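Local coordinates for protein pectate lyase (Erwinia chrysanthemi, PDB 1RU4) that probably cleaves the pectate of plant cell walls by beta-elimination, and is built as a right-handed parallel beta-helix, at residues A[70-75]-A[117-122]; A[89-94]-A[141-146]; A[353-356]-A[360-363]; A[15-20]-A[42-47]. All coordinates share one frame; numbering follows the deposited sequence.

Contact 1: residues A[70-75]-A[117-122]; sequences ITFNKS and WYFKGV
In the interior of the right-handed parallel beta-helix, near its N-terminal end, F72, W117 and F119 meet as an aromatic cluster. F72 closes strand 70-72 and directs its ring at strand 117-120 on another face of the beta-helix. One edge of that ring stands on the indole: CD2 of F72 lies 3.6 Å from CZ3 of W117, and the F72 ring and the six-membered ring of W117 form a T-shaped pair with their planes at 89°. Closer to the backbone, CB of F72 makes a CH-pi contact over the five-membered ring. F119 approaches F72 from the opposite direction and turns its own edge onto a face of the F72 ring, a second edge-to-face pair with planes at 75°; here CE2 of F72 and CE2 of F119 are 3.7 Å apart. The indole also has a polar hold. NE1 of W117 donates to O of K74 at 2.7 Å, a short but bent bond with 131° at the hydrogen, and the carbonyl sits somewhat out of the indole plane. CB of K74 lies alongside CZ2 of W117, while NZ of K74 runs off to the carbonyls of M42 and V45. M42 of helix 38-44 touches both F72 and W117, and the F119 ring meets that of F141 on the next strand, 140-142, nearly parallel. The result is an inward-facing aromatic cluster filling the core between two faces of the parallel beta-helix.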
loop_
_atom_site.group_PDB
_atom_site.type_symbol
_atom_site.label_atom_id
_atom_site.label_comp_id
_atom_site.label_asym_id
_atom_site.label_seq_id
_atom_site.Cartn_x
_atom_site.Cartn_y
_atom_site.Cartn_z
ATOM N N ILE A 70 1.381 20.333 1.376
ATOM C CA ILE A 70 0.217 20.688 2.183
ATOM C C ILE A 70 0.378 19.941 3.505
ATOM O O ILE A 70 0.491 18.711 3.521
ATOM C CB ILE A 70 -1.115 20.268 1.523
ATOM C CG1 ILE A 70 -1.309 21.013 0.201
ATOM C CG2 ILE A 70 -2.285 20.568 2.468
ATOM C CD1 ILE A 70 -2.568 20.608 -0.553
ATOM N N THR A 71 0.426 20.687 4.604
ATOM C CA THR A 71 0.593 20.095 5.928
ATOM C C THR A 71 -0.738 19.898 6.648
ATOM O O THR A 71 -1.555 20.816 6.740
ATOM C CB THR A 71 1.525 20.952 6.816
ATOM O OG1 THR A 71 2.837 20.989 6.239
ATOM C CG2 THR A 71 1.619 20.373 8.227
ATOM N N PHE A 72 -0.946 18.682 7.145
ATOM C CA PHE A 72 -2.135 18.338 7.915
ATOM C C PHE A 72 -1.718 18.226 9.380
ATOM O O PHE A 72 -1.364 17.145 9.855
ATOM C CB PHE A 72 -2.724 17.012 7.415
ATOM C CG PHE A 72 -3.221 17.065 5.995
ATOM C CD1 PHE A 72 -2.326 17.059 4.928
ATOM C CD2 PHE A 72 -4.584 17.139 5.723
ATOM C CE1 PHE A 72 -2.783 17.129 3.613
ATOM C CE2 PHE A 72 -5.050 17.210 4.410
ATOM C CZ PHE A 72 -4.147 17.205 3.354
ATOM N N ASN A 73 -1.728 19.357 10.084
ATOM C CA ASN A 73 -1.279 19.386 11.474
ATOM C C ASN A 73 -2.402 19.379 12.503
ATOM O O ASN A 73 -2.171 19.074 13.673
ATOM C CB ASN A 73 -0.349 20.578 11.717
ATOM C CG ASN A 73 -1.050 21.907 11.558
ATOM O OD1 ASN A 73 -1.704 22.160 10.547
ATOM N ND2 ASN A 73 -0.923 22.767 12.566
ATOM N N LYS A 74 -3.610 19.740 12.078
ATOM C CA LYS A 74 -4.770 19.681 12.964
ATOM C C LYS A 74 -5.086 18.217 13.262
ATOM O O LYS A 74 -4.634 17.320 12.546
ATOM C CB LYS A 74 -5.972 20.379 12.322
ATOM C CG LYS A 74 -5.793 21.884 12.209
ATOM C CD LYS A 74 -6.896 22.547 11.397
ATOM C CE LYS A 74 -8.247 22.464 12.078
ATOM N NZ LYS A 74 -9.230 23.339 11.379
ATOM N N SER A 75 -5.823 17.973 14.339
ATOM C CA SER A 75 -6.153 16.605 14.722
ATOM C C SER A 75 -7.638 16.374 14.952
ATOM O O SER A 75 -8.354 17.257 15.430
ATOM C CB SER A 75 -5.393 16.198 15.989
ATOM O OG SER A 75 -3.996 16.112 15.765
ATOM N N TRP A 117 -7.007 11.570 11.120
ATOM C CA TRP A 117 -7.488 12.000 9.810
ATOM C C TRP A 117 -8.075 10.772 9.125
ATOM O O TRP A 117 -7.637 9.649 9.377
ATOM C CB TRP A 117 -6.344 12.556 8.957
ATOM C CG TRP A 117 -5.911 13.924 9.360
ATOM C CD1 TRP A 117 -4.976 14.243 10.302
ATOM C CD2 TRP A 117 -6.421 15.167 8.864
ATOM N NE1 TRP A 117 -4.878 15.607 10.430
ATOM C CE2 TRP A 117 -5.754 16.200 9.558
ATOM C CE3 TRP A 117 -7.379 15.508 7.899
ATOM C CZ2 TRP A 117 -6.014 17.555 9.322
ATOM C CZ3 TRP A 117 -7.639 16.859 7.662
ATOM C CH2 TRP A 117 -6.957 17.864 8.373
ATOM N N TYR A 118 -9.075 10.982 8.275
ATOM C CA TYR A 118 -9.664 9.878 7.525
ATOM C C TYR A 118 -9.851 10.302 6.070
ATOM O O TYR A 118 -10.773 11.047 5.742
ATOM C CB TYR A 118 -11.004 9.447 8.146
ATOM C CG TYR A 118 -11.420 8.040 7.773
ATOM C CD1 TYR A 118 -11.474 7.035 8.735
ATOM C CD2 TYR A 118 -11.709 7.702 6.450
ATOM C CE1 TYR A 118 -11.798 5.723 8.391
ATOM C CE2 TYR A 118 -12.033 6.394 6.092
ATOM C CZ TYR A 118 -12.071 5.410 7.069
ATOM O OH TYR A 118 -12.351 4.106 6.721
ATOM N N PHE A 119 -8.944 9.838 5.212
ATOM C CA PHE A 119 -8.973 10.153 3.782
ATOM C C PHE A 119 -9.665 9.043 2.998
ATOM O O PHE A 119 -9.428 7.865 3.254
ATOM C CB PHE A 119 -7.546 10.305 3.240
ATOM C CG PHE A 119 -6.775 11.450 3.835
ATOM C CD1 PHE A 119 -6.012 11.268 4.983
ATOM C CD2 PHE A 119 -6.777 12.702 3.222
ATOM C CE1 PHE A 119 -5.260 12.314 5.517
ATOM C CE2 PHE A 119 -6.030 13.754 3.747
ATOM C CZ PHE A 119 -5.270 13.559 4.896
ATOM N N LYS A 120 -10.491 9.417 2.023
ATOM C CA LYS A 120 -11.163 8.431 1.179
ATOM C C LYS A 120 -11.352 8.938 -0.249
ATOM O O LYS A 120 -11.881 10.027 -0.465
ATOM C CB LYS A 120 -12.515 8.027 1.785
ATOM C CG LYS A 120 -13.191 6.865 1.068
ATOM C CD LYS A 120 -14.442 6.397 1.797
ATOM C CE LYS A 120 -15.058 5.197 1.094
ATOM N NZ LYS A 120 -16.263 4.671 1.808
ATOM N N GLY A 121 -10.880 8.157 -1.218
ATOM C CA GLY A 121 -11.041 8.515 -2.621
ATOM C C GLY A 121 -10.150 9.643 -3.109
ATOM O O GLY A 121 -10.470 10.311 -4.094
ATOM N N VAL A 122 -9.016 9.824 -2.439
ATOM C CA VAL A 122 -8.075 10.898 -2.750
ATOM C C VAL A 122 -6.754 10.339 -3.286
ATOM O O VAL A 122 -6.313 9.269 -2.870
ATOM C CB VAL A 122 -7.801 11.743 -1.480
ATOM C CG1 VAL A 122 -6.758 12.813 -1.751
ATOM C CG2 VAL A 122 -9.100 12.373 -0.981
#

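Contact 2: residues A[89-94]-A[141-146]; sequences CGRAVF and FENTAF
R91 reaches from the turn before strand 92-95 to the bend between strands 140-142 and 145-147, and its guanidinium is what meets segment 141-146. The side chain bends at chi2 and chi3 (-64° and -69°), which carries its tip across to the bend. Along the second segment, F141 and E142 finish strand 140-142 and lead into that bend. At N143 the chain turns with positive phi, and this residue comes closest to R91. NH1 of R91 gives a weak hydrogen bond to the backbone O of N143 at 3.0 Å. The amide of N143 lies at the edge of the guanidinium, the two planes 50° apart, with OD1 of N143 3.1 Å from NH1 of R91. One water ties the pieces together: it accepts from NH2 of R91 at 3.0 Å and donates to OD1 of N143 at 2.9 Å and to O of T144 at 3.0 Å. T144 turns its side chain from R91, and its OG1 bonds to S168. Next, A145 brings CB to the guanidinium edge, 4.1 Å from NH2 of R91. That same NH2 has a salt bridge to E123, which probably balances the charge of R91. E123 lies on strand 122-125, the strand between 92-95 and 145-147 in the parallel array, so R91 reaches past one intervening coil to the bend beyond it.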
loop_
_atom_site.group_PDB
_atom_site.type_symbol
_atom_site.label_atom_id
_atom_site.label_comp_id
_atom_site.label_asym_id
_atom_site.label_seq_id
_atom_site.Cartn_x
_atom_site.Cartn_y
_atom_site.Cartn_z
ATOM N N CYS A 89 -18.320 8.647 -4.147
ATOM C CA CYS A 89 -17.304 7.638 -4.424
ATOM C C CYS A 89 -16.530 7.868 -5.719
ATOM O O CYS A 89 -16.115 6.926 -6.398
ATOM C CB CYS A 89 -17.908 6.233 -4.337
ATOM S SG CYS A 89 -18.261 5.847 -2.594
ATOM N N GLY A 90 -16.334 9.148 -6.032
ATOM C CA GLY A 90 -15.526 9.540 -7.171
ATOM C C GLY A 90 -14.064 9.636 -6.763
ATOM O O GLY A 90 -13.656 9.069 -5.741
ATOM N N ARG A 91 -13.280 10.373 -7.545
ATOM C CA ARG A 91 -11.847 10.522 -7.285
ATOM C C ARG A 91 -11.435 11.990 -7.250
ATOM O O ARG A 91 -11.838 12.771 -8.114
ATOM C CB ARG A 91 -11.031 9.830 -8.384
ATOM C CG ARG A 91 -11.458 8.408 -8.714
ATOM C CD ARG A 91 -11.250 7.471 -7.543
ATOM N NE ARG A 91 -9.840 7.234 -7.248
ATOM C CZ ARG A 91 -9.412 6.516 -6.214
ATOM N NH1 ARG A 91 -10.286 5.972 -5.380
ATOM N NH2 ARG A 91 -8.114 6.327 -6.022
ATOM N N ALA A 92 -10.627 12.354 -6.257
ATOM C CA ALA A 92 -10.055 13.695 -6.168
ATOM C C ALA A 92 -8.537 13.555 -6.233
ATOM O O ALA A 92 -7.915 12.971 -5.339
ATOM C CB ALA A 92 -10.472 14.382 -4.869
ATOM N N VAL A 93 -7.951 14.077 -7.305
ATOM C CA VAL A 93 -6.513 13.963 -7.534
ATOM C C VAL A 93 -5.785 15.266 -7.217
ATOM O O VAL A 93 -6.074 16.304 -7.811
ATOM C CB VAL A 93 -6.216 13.565 -9.004
ATOM C CG1 VAL A 93 -4.714 13.460 -9.236
ATOM C CG2 VAL A 93 -6.895 12.241 -9.342
ATOM N N PHE A 94 -4.860 15.206 -6.262
ATOM C CA PHE A 94 -4.031 16.356 -5.908
ATOM C C PHE A 94 -2.708 16.270 -6.661
ATOM O O PHE A 94 -1.881 15.393 -6.393
ATOM C CB PHE A 94 -3.793 16.409 -4.395
ATOM C CG PHE A 94 -5.026 16.761 -3.605
ATOM C CD1 PHE A 94 -6.064 15.844 -3.466
ATOM C CD2 PHE A 94 -5.156 18.016 -3.015
ATOM C CE1 PHE A 94 -7.217 16.173 -2.756
ATOM C CE2 PHE A 94 -6.306 18.355 -2.301
ATOM C CZ PHE A 94 -7.339 17.430 -2.171
ATOM N N PHE A 141 -6.247 5.836 5.558
ATOM C CA PHE A 141 -6.210 6.154 4.135
ATOM C C PHE A 141 -6.951 5.031 3.425
ATOM O O PHE A 141 -6.421 3.928 3.279
ATOM C CB PHE A 141 -4.757 6.234 3.640
ATOM C CG PHE A 141 -3.924 7.254 4.369
ATOM C CD1 PHE A 141 -3.349 6.948 5.600
ATOM C CD2 PHE A 141 -3.743 8.532 3.844
ATOM C CE1 PHE A 141 -2.611 7.903 6.302
ATOM C CE2 PHE A 141 -3.007 9.492 4.539
ATOM C CZ PHE A 141 -2.442 9.174 5.771
ATOM N N GLU A 142 -8.187 5.304 3.019
ATOM C CA GLU A 142 -9.027 4.292 2.384
ATOM C C GLU A 142 -9.322 4.625 0.929
ATOM O O GLU A 142 -9.758 5.729 0.615
ATOM C CB GLU A 142 -10.348 4.125 3.150
ATOM C CG GLU A 142 -11.262 3.061 2.539
ATOM C CD GLU A 142 -12.596 2.888 3.255
ATOM O OE1 GLU A 142 -12.962 3.734 4.096
ATOM O OE2 GLU A 142 -13.292 1.893 2.962
ATOM N N ASN A 143 -9.110 3.649 0.048
ATOM C CA ASN A 143 -9.348 3.823 -1.383
ATOM C C ASN A 143 -8.631 5.078 -1.889
ATOM O O ASN A 143 -9.226 5.940 -2.542
ATOM C CB ASN A 143 -10.854 3.893 -1.672
ATOM C CG ASN A 143 -11.171 3.809 -3.157
ATOM O OD1 ASN A 143 -10.398 3.253 -3.940
ATOM N ND2 ASN A 143 -12.316 4.355 -3.549
ATOM N N THR A 144 -7.354 5.181 -1.528
ATOM C CA THR A 144 -6.502 6.291 -1.946
ATOM C C THR A 144 -5.413 5.784 -2.892
ATOM O O THR A 144 -5.274 4.576 -3.098
ATOM C CB THR A 144 -5.828 6.988 -0.732
ATOM O OG1 THR A 144 -5.019 6.047 -0.012
ATOM C CG2 THR A 144 -6.876 7.575 0.201
ATOM N N ALA A 145 -4.658 6.707 -3.480
ATOM C CA ALA A 145 -3.566 6.334 -4.375
ATOM C C ALA A 145 -2.432 7.347 -4.339
ATOM O O ALA A 145 -2.657 8.544 -4.155
ATOM C CB ALA A 145 -4.072 6.156 -5.802
ATOM N N PHE A 146 -1.211 6.849 -4.509
ATOM C CA PHE A 146 -0.007 7.674 -4.468
ATOM C C PHE A 146 0.884 7.222 -5.618
ATOM O O PHE A 146 1.486 6.146 -5.569
ATOM C CB PHE A 146 0.692 7.488 -3.116
ATOM C CG PHE A 146 -0.238 7.647 -1.945
ATOM C CD1 PHE A 146 -0.973 6.559 -1.477
ATOM C CD2 PHE A 146 -0.456 8.900 -1.375
ATOM C CE1 PHE A 146 -1.923 6.716 -0.466
ATOM C CE2 PHE A 146 -1.404 9.069 -0.362
ATOM C CZ PHE A 146 -2.139 7.975 0.091
HETATM O O HOH W 1 -7.604 3.672 -4.693
#

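Contact 3: residues A[353-356]-A[360-363]; sequences VSRD and TLPE
Two short irregular segments, 353-356 and 360-363, run back alongside each other across a tight loop, with the CA atoms of R355 and L361 4.8 Å apart. One backbone hydrogen bond closes the loop: N of D356 donates to O of T360 at 2.9 Å, fairly straight at 161°. D356 and T360 then lie side by side pointing the same way, OD1 of D356 3.6 Å from CB of T360. From the same carboxylate, OD2 takes a hydrogen bond from a water that also donates to O of L361, at 2.9 Å and 2.8 Å respectively, while OD1 is bound by the N-terminal amine of A1. R355 extends from CG to NE beside L361, which lays CD2 over one face of the guanidinium, 3.4 Å from NH1 of R355. P362 packs its ring against the backbone near V353 and S354, with CB of P362 3.4 Å from O of S354. L361 thus lies over one face of the guanidinium while its N-H groups bond to D169 and G359, so apolar contact and charge pairing coexist on one side chain, and the loop is tied to D169 of strand 169-171.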
loop_
_atom_site.group_PDB
_atom_site.type_symbol
_atom_site.label_atom_id
_atom_site.label_comp_id
_atom_site.label_asym_id
_atom_site.label_seq_id
_atom_site.Cartn_x
_atom_site.Cartn_y
_atom_site.Cartn_z
ATOM N N VAL A 353 -6.663 -4.215 -12.970
ATOM C CA VAL A 353 -8.037 -3.899 -13.342
ATOM C C VAL A 353 -8.631 -3.007 -12.249
ATOM O O VAL A 353 -8.207 -3.056 -11.091
ATOM C CB VAL A 353 -8.893 -5.174 -13.550
ATOM C CG1 VAL A 353 -8.533 -5.846 -14.865
ATOM C CG2 VAL A 353 -8.673 -6.139 -12.435
ATOM N N SER A 354 -9.584 -2.163 -12.630
ATOM C CA SER A 354 -10.157 -1.184 -11.713
ATOM C C SER A 354 -10.836 -1.765 -10.475
ATOM O O SER A 354 -11.568 -2.752 -10.552
ATOM C CB SER A 354 -11.148 -0.290 -12.464
ATOM O OG SER A 354 -11.651 0.747 -11.635
ATOM N N ARG A 355 -10.586 -1.127 -9.334
ATOM C CA ARG A 355 -11.279 -1.448 -8.090
ATOM C C ARG A 355 -12.719 -0.967 -8.231
ATOM O O ARG A 355 -13.029 -0.175 -9.128
ATOM C CB ARG A 355 -10.656 -0.675 -6.922
ATOM C CG ARG A 355 -9.232 -1.051 -6.563
ATOM C CD ARG A 355 -8.671 -0.064 -5.550
ATOM N NE ARG A 355 -7.330 -0.427 -5.094
ATOM C CZ ARG A 355 -7.079 -1.308 -4.131
ATOM N NH1 ARG A 355 -8.077 -1.929 -3.512
ATOM N NH2 ARG A 355 -5.826 -1.566 -3.780
ATOM N N ASP A 356 -13.596 -1.444 -7.351
ATOM C CA ASP A 356 -14.951 -0.897 -7.265
ATOM C C ASP A 356 -14.766 0.556 -6.830
ATOM O O ASP A 356 -13.713 0.913 -6.290
ATOM C CB ASP A 356 -15.769 -1.612 -6.183
ATOM C CG ASP A 356 -16.141 -3.036 -6.551
ATOM O OD1 ASP A 356 -16.910 -3.644 -5.777
ATOM O OD2 ASP A 356 -15.684 -3.555 -7.592
ATOM N N THR A 360 -13.035 -1.723 -3.229
ATOM C CA THR A 360 -12.897 -3.178 -3.261
ATOM C C THR A 360 -12.071 -3.671 -4.444
ATOM O O THR A 360 -12.300 -3.270 -5.584
ATOM C CB THR A 360 -14.278 -3.870 -3.269
ATOM O OG1 THR A 360 -15.001 -3.490 -2.089
ATOM C CG2 THR A 360 -14.121 -5.386 -3.291
ATOM N N LEU A 361 -11.093 -4.528 -4.154
ATOM C CA LEU A 361 -10.250 -5.114 -5.194
ATOM C C LEU A 361 -11.107 -5.833 -6.228
ATOM O O LEU A 361 -12.147 -6.411 -5.899
ATOM C CB LEU A 361 -9.256 -6.107 -4.583
ATOM C CG LEU A 361 -8.048 -5.533 -3.837
ATOM C CD1 LEU A 361 -7.346 -6.630 -3.060
ATOM C CD2 LEU A 361 -7.087 -4.882 -4.825
ATOM N N PRO A 362 -10.696 -5.781 -7.502
ATOM C CA PRO A 362 -11.462 -6.447 -8.556
ATOM C C PRO A 362 -11.398 -7.959 -8.385
ATOM O O PRO A 362 -10.386 -8.506 -7.936
ATOM C CB PRO A 362 -10.750 -5.992 -9.826
ATOM C CG PRO A 362 -9.336 -5.818 -9.368
ATOM C CD PRO A 362 -9.506 -5.111 -8.053
ATOM N N GLU A 363 -12.505 -8.619 -8.695
ATOM C CA GLU A 363 -12.583 -10.068 -8.607
ATOM C C GLU A 363 -12.245 -10.632 -9.983
ATOM O O GLU A 363 -13.046 -10.537 -10.914
ATOM C CB GLU A 363 -13.996 -10.474 -8.181
ATOM C CG GLU A 363 -14.156 -11.922 -7.783
ATOM C CD GLU A 363 -15.516 -12.193 -7.172
ATOM O OE1 GLU A 363 -16.500 -12.320 -7.934
ATOM O OE2 GLU A 363 -15.605 -12.264 -5.927
HETATM O O HOH W 2 -14.788 -6.261 -6.896
#

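Contact 4: residues A[15-20]-A[42-47]; sequences RIYYVA and MAAVNP
The ring of Y17, on strand 16-19, is approached obliquely by the end of helix 38-44. This is the N-terminal end of the beta-helix, where the helix lies in the connection between parallel strands 16-19 and 50-53. Two residues at the helix end share the ring. A44, still helical, puts CB 3.9 Å from CE2 of Y17, whereas V45, where the helix has ended, sets its CA 3.7 Å from CE1 of Y17, on the same side of the ring but toward its other edge. The CG2 methyl of V45 adds a looser touch to CE1 of Y17 at 4.1 Å. Y17 gets there with CG beside its backbone N (chi1 -63°), which aims the ring from the strand at the spot where the helix gives way to loop. No hydrogen bond crosses between the two segments, and the contact is apolar. The hydroxyl is held from just beyond: OH of Y17 bonds to OE2 of E49, the carboxylate oxygen that also accepts from N of N46; OH of Y17 lies 3.6 Å from O of A44.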
loop_
_atom_site.group_PDB
_atom_site.type_symbol
_atom_site.label_atom_id
_atom_site.label_comp_id
_atom_site.label_asym_id
_atom_site.label_seq_id
_atom_site.Cartn_x
_atom_site.Cartn_y
_atom_site.Cartn_z
ATOM N N ARG A 15 -21.362 17.894 9.758
ATOM C CA ARG A 15 -21.135 19.112 8.990
ATOM C C ARG A 15 -20.310 18.836 7.737
ATOM O O ARG A 15 -19.264 18.190 7.799
ATOM C CB ARG A 15 -20.426 20.148 9.869
ATOM C CG ARG A 15 -19.946 21.403 9.150
ATOM C CD ARG A 15 -21.087 22.290 8.702
ATOM N NE ARG A 15 -20.587 23.528 8.109
ATOM C CZ ARG A 15 -21.308 24.633 7.949
ATOM N NH1 ARG A 15 -22.577 24.669 8.338
ATOM N NH2 ARG A 15 -20.754 25.710 7.409
ATOM N N ILE A 16 -20.789 19.341 6.605
ATOM C CA ILE A 16 -20.109 19.172 5.327
ATOM C C ILE A 16 -19.600 20.504 4.788
ATOM O O ILE A 16 -20.338 21.490 4.738
ATOM C CB ILE A 16 -21.050 18.559 4.262
ATOM C CG1 ILE A 16 -21.611 17.223 4.753
ATOM C CG2 ILE A 16 -20.309 18.385 2.935
ATOM C CD1 ILE A 16 -22.635 16.608 3.822
ATOM N N TYR A 17 -18.327 20.527 4.407
ATOM C CA TYR A 17 -17.737 21.685 3.742
ATOM C C TYR A 17 -17.539 21.302 2.282
ATOM O O TYR A 17 -16.699 20.458 1.962
ATOM C CB TYR A 17 -16.387 22.047 4.366
ATOM C CG TYR A 17 -16.467 22.451 5.817
ATOM C CD1 TYR A 17 -16.241 21.521 6.829
ATOM C CD2 TYR A 17 -16.786 23.759 6.178
ATOM C CE1 TYR A 17 -16.334 21.881 8.169
ATOM C CE2 TYR A 17 -16.884 24.132 7.515
ATOM C CZ TYR A 17 -16.659 23.189 8.504
ATOM O OH TYR A 17 -16.771 23.551 9.827
ATOM N N TYR A 18 -18.342 21.895 1.402
ATOM C CA TYR A 18 -18.257 21.613 -0.026
ATOM C C TYR A 18 -17.089 22.345 -0.675
ATOM O O TYR A 18 -16.997 23.577 -0.623
ATOM C CB TYR A 18 -19.565 21.982 -0.725
ATOM C CG TYR A 18 -20.733 21.088 -0.373
ATOM C CD1 TYR A 18 -21.450 21.271 0.810
ATOM C CD2 TYR A 18 -21.147 20.081 -1.244
ATOM C CE1 TYR A 18 -22.554 20.475 1.114
ATOM C CE2 TYR A 18 -22.246 19.281 -0.952
ATOM C CZ TYR A 18 -22.945 19.483 0.224
ATOM O OH TYR A 18 -24.039 18.700 0.503
ATOM N N VAL A 19 -16.205 21.570 -1.296
ATOM C CA VAL A 19 -14.993 22.086 -1.916
ATOM C C VAL A 19 -14.908 21.660 -3.382
ATOM O O VAL A 19 -15.368 20.581 -3.752
ATOM C CB VAL A 19 -13.741 21.573 -1.146
ATOM C CG1 VAL A 19 -12.453 21.904 -1.896
ATOM C CG2 VAL A 19 -13.704 22.185 0.246
ATOM N N ALA A 20 -14.341 22.534 -4.211
ATOM C CA ALA A 20 -14.130 22.249 -5.627
ATOM C C ALA A 20 -12.823 22.906 -6.061
ATOM O O ALA A 20 -12.311 23.787 -5.370
ATOM C CB ALA A 20 -15.295 22.780 -6.455
ATOM N N MET A 42 -9.876 23.528 5.105
ATOM C CA MET A 42 -8.878 23.057 6.061
ATOM C C MET A 42 -8.810 23.947 7.303
ATOM O O MET A 42 -8.633 23.458 8.419
ATOM C CB MET A 42 -7.505 23.003 5.393
ATOM C CG MET A 42 -7.325 21.839 4.435
ATOM S SD MET A 42 -7.013 20.303 5.308
ATOM C CE MET A 42 -5.268 20.537 5.701
ATOM N N ALA A 43 -8.959 25.253 7.102
ATOM C CA ALA A 43 -8.927 26.202 8.207
ATOM C C ALA A 43 -10.143 26.066 9.123
ATOM O O ALA A 43 -10.023 26.167 10.343
ATOM C CB ALA A 43 -8.825 27.623 7.674
ATOM N N ALA A 44 -11.303 25.792 8.529
ATOM C CA ALA A 44 -12.560 25.718 9.271
ATOM C C ALA A 44 -12.900 24.370 9.909
ATOM O O ALA A 44 -13.502 24.325 10.983
ATOM C CB ALA A 44 -13.708 26.166 8.376
ATOM N N VAL A 45 -12.516 23.279 9.253
ATOM C CA VAL A 45 -12.911 21.937 9.682
ATOM C C VAL A 45 -12.549 21.550 11.121
ATOM O O VAL A 45 -11.464 21.863 11.613
ATOM C CB VAL A 45 -12.385 20.862 8.695
ATOM C CG1 VAL A 45 -10.873 20.708 8.817
ATOM C CG2 VAL A 45 -13.108 19.541 8.906
ATOM N N ASN A 46 -13.478 20.864 11.782
ATOM C CA ASN A 46 -13.299 20.402 13.156
ATOM C C ASN A 46 -13.534 18.892 13.256
ATOM O O ASN A 46 -14.065 18.284 12.324
ATOM C CB ASN A 46 -14.251 21.163 14.085
ATOM C CG ASN A 46 -13.745 22.550 14.412
ATOM O OD1 ASN A 46 -12.583 22.721 14.776
ATOM N ND2 ASN A 46 -14.604 23.551 14.259
ATOM N N PRO A 47 -13.128 18.264 14.378
ATOM C CA PRO A 47 -13.308 16.817 14.562
ATOM C C PRO A 47 -14.728 16.334 14.279
ATOM O O PRO A 47 -15.703 16.933 14.739
ATOM C CB PRO A 47 -12.932 16.617 16.028
ATOM C CG PRO A 47 -11.860 17.629 16.225
ATOM C CD PRO A 47 -12.435 18.849 15.541
#

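In the fold
Contact 4 closes first along the chain, contacts 1 and 2 then interleave, and contact 3 comes last. Contacts 1, 2 and 4 gather at the N-terminal end of the beta-helix. Contacts 1 and 4 have centres about 11 Å apart and touch through segment 70-75 and the end of helix 38-44. Contacts 1 and 2, with centres about 12 Å apart, share neighbouring parallel strands 117-120 and 140-142. Contact 3, in the C-terminal tail, has its centre about 14 Å from that of contact 2, and the two just touch through R355 and N143. The end helix, successive coils and returning tail are thus linked.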